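Local coordinates for StAR-related lipid transfer protein 13 (PDB 2PSO) that activates GTP hydrolysis by RhoA and perhaps Cdc42 as a Rho GTPase-activating tumour suppressor, its START domain probably serving in lipid binding, at residues Val90-Val94 with Leu95-His99. Residues are numbered along the deposited sequence; the frame is centred on the assembly and turned at random.
Sequences VLNRV and LRERH
Leu91 and Leu95 stand one turn apart on helix 87-96 of the START domain. A hydrogen bond from Leu95 N to Leu91 O (2.8 Å) joins their backbones, while Leu91 CD1 lies loosely against Leu95 CB at 4.4 Å. Apolar leucines suit these buried places, Leu91 against Ile180 and Leu95 against Trp142 of the sheet. Asn92 O accepts the next helical hydrogen bond, from Arg96 N at 2.8 Å. The polar Asn92 amide suits a partly exposed place beside the Glu97 carboxylate, ND2 lying 3.3 Å from CD with the two planes 55° apart. Arg93 is tied to Glu97 through its side chain, arginine being long and positively charged and glutamate offering the opposite charge one turn on. Its CG starts anti to the backbone N (chi1 180°), and bends at chi2 and chi3 turn the chain toward Glu97, where NE meets OE1 at 2.7 Å in a nearly straight salt bridge (165°). The carboxylate oxygen lies close to the guanidinium plane, whereas NE comes to it from above the carboxylate plane. Arg93 also makes a cation-pi contact with Phe225, and its carbonyl takes a hydrogen bond from Trp101, while Glu97 N gives Arg93 O only a weak one of 3.5 Å. Val94, branched and apolar, packs against Tyr178 and Trp101. A glutamine in place of Glu97 would probably leave the Arg93 guanidinium without its counter-charge there and somewhat freer to turn, although still beside Phe225. The salt bridge thus probably supplements the weak backbone bond between the same two residues, near the end of the helix.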
loop_
_atom_site.group_PDB
_atom_site.type_symbol
_atom_site.label_atom_id
_atom_site.label_comp_id
_atom_site.label_asym_id
_atom_site.label_seq_id
_atom_site.Cartn_x
_atom_site.Cartn_y
_atom_site.Cartn_z
ATOM N N VAL A 90 12.147 6.902 -8.415
ATOM C CA VAL A 90 10.901 6.245 -7.991
ATOM C C VAL A 90 10.437 6.627 -6.582
ATOM O O VAL A 90 9.225 6.739 -6.319
ATOM C CB VAL A 90 11.048 4.714 -8.012
ATOM C CG1 VAL A 90 9.694 4.053 -7.807
ATOM C CG2 VAL A 90 11.683 4.269 -9.334
ATOM N N LEU A 91 11.406 6.816 -5.684
ATOM C CA LEU A 91 11.125 7.198 -4.328
ATOM C C LEU A 91 10.539 8.602 -4.286
ATOM O O LEU A 91 9.567 8.854 -3.586
ATOM C CB LEU A 91 12.401 7.075 -3.495
ATOM C CG LEU A 91 12.498 7.489 -2.008
ATOM C CD1 LEU A 91 12.576 8.960 -1.963
ATOM C CD2 LEU A 91 11.388 6.989 -1.102
ATOM N N ASN A 92 11.106 9.512 -5.056
ATOM C CA ASN A 92 10.609 10.865 -5.070
ATOM C C ASN A 92 9.233 10.816 -5.714
ATOM O O ASN A 92 8.328 11.589 -5.357
ATOM C CB ASN A 92 11.528 11.782 -5.867
ATOM C CG ASN A 92 10.984 13.201 -5.945
ATOM O OD1 ASN A 92 11.034 13.933 -4.953
ATOM N ND2 ASN A 92 10.405 13.583 -7.112
ATOM N N ARG A 93 9.053 9.889 -6.643
ATOM C CA ARG A 93 7.779 9.819 -7.314
ATOM C C ARG A 93 6.713 9.434 -6.315
ATOM O O ARG A 93 5.576 9.930 -6.418
ATOM C CB ARG A 93 7.796 8.819 -8.463
ATOM C CG ARG A 93 6.467 8.715 -9.199
ATOM C CD ARG A 93 5.913 10.079 -9.678
ATOM N NE ARG A 93 6.817 10.815 -10.548
ATOM C CZ ARG A 93 7.154 10.420 -11.772
ATOM N NH1 ARG A 93 7.993 11.129 -12.495
ATOM N NH2 ARG A 93 6.675 9.299 -12.277
ATOM N N VAL A 94 7.055 8.567 -5.340
ATOM C CA VAL A 94 6.034 8.189 -4.364
ATOM C C VAL A 94 5.927 9.295 -3.302
ATOM O O VAL A 94 4.853 9.606 -2.791
ATOM C CB VAL A 94 6.354 6.869 -3.666
ATOM C CG1 VAL A 94 5.321 6.598 -2.598
ATOM C CG2 VAL A 94 6.408 5.742 -4.644
ATOM N N LEU A 95 7.068 9.890 -2.975
ATOM C CA LEU A 95 7.143 10.736 -1.823
ATOM C C LEU A 95 6.601 12.125 -2.103
ATOM O O LEU A 95 5.825 12.633 -1.295
ATOM C CB LEU A 95 8.580 10.799 -1.323
ATOM C CG LEU A 95 8.872 11.242 0.106
ATOM C CD1 LEU A 95 9.922 12.317 0.066
ATOM C CD2 LEU A 95 7.678 11.765 0.753
ATOM N N ARG A 96 6.992 12.759 -3.218
ATOM C CA ARG A 96 6.527 14.139 -3.472
ATOM C C ARG A 96 5.695 14.342 -4.740
ATOM O O ARG A 96 5.360 15.476 -5.078
ATOM C CB ARG A 96 7.705 15.071 -3.526
ATOM C CG ARG A 96 8.582 15.087 -2.267
ATOM C CD ARG A 96 7.844 15.731 -1.113
ATOM N NE ARG A 96 8.637 15.544 0.092
ATOM C CZ ARG A 96 8.165 15.655 1.330
ATOM N NH1 ARG A 96 8.986 15.459 2.353
ATOM N NH2 ARG A 96 6.882 15.956 1.536
ATOM N N GLU A 97 5.350 13.267 -5.449
ATOM C CA GLU A 97 4.795 13.430 -6.787
ATOM C C GLU A 97 3.556 12.574 -7.058
ATOM O O GLU A 97 3.344 12.116 -8.171
ATOM C CB GLU A 97 5.857 13.110 -7.829
ATOM C CG GLU A 97 6.927 14.161 -7.931
ATOM C CD GLU A 97 7.805 13.994 -9.145
ATOM O OE1 GLU A 97 8.183 12.847 -9.486
ATOM O OE2 GLU A 97 8.107 15.036 -9.768
ATOM N N ARG A 98 2.736 12.368 -6.043
ATOM C CA ARG A 98 1.694 11.367 -6.128
ATOM C C ARG A 98 0.478 11.938 -6.883
ATOM O O ARG A 98 -0.428 11.218 -7.299
ATOM C CB ARG A 98 1.366 10.887 -4.716
ATOM C CG ARG A 98 0.185 10.011 -4.628
ATOM C CD ARG A 98 -0.048 9.494 -3.264
ATOM N NE ARG A 98 -1.036 8.426 -3.344
ATOM C CZ ARG A 98 -1.486 7.741 -2.300
ATOM N NH1 ARG A 98 -1.045 8.016 -1.074
ATOM N NH2 ARG A 98 -2.380 6.783 -2.491
ATOM N N HIS A 99 0.486 13.248 -7.101
ATOM C CA HIS A 99 -0.547 13.876 -7.902
ATOM C C HIS A 99 -0.339 13.429 -9.337
ATOM O O HIS A 99 -1.283 13.417 -10.127
ATOM C CB HIS A 99 -0.498 15.392 -7.772
ATOM C CG HIS A 99 0.891 15.951 -7.786
ATOM N ND1 HIS A 99 1.492 16.426 -8.935
ATOM C CD2 HIS A 99 1.806 16.095 -6.794
ATOM C CE1 HIS A 99 2.715 16.844 -8.648
ATOM N NE2 HIS A 99 2.932 16.648 -7.358
#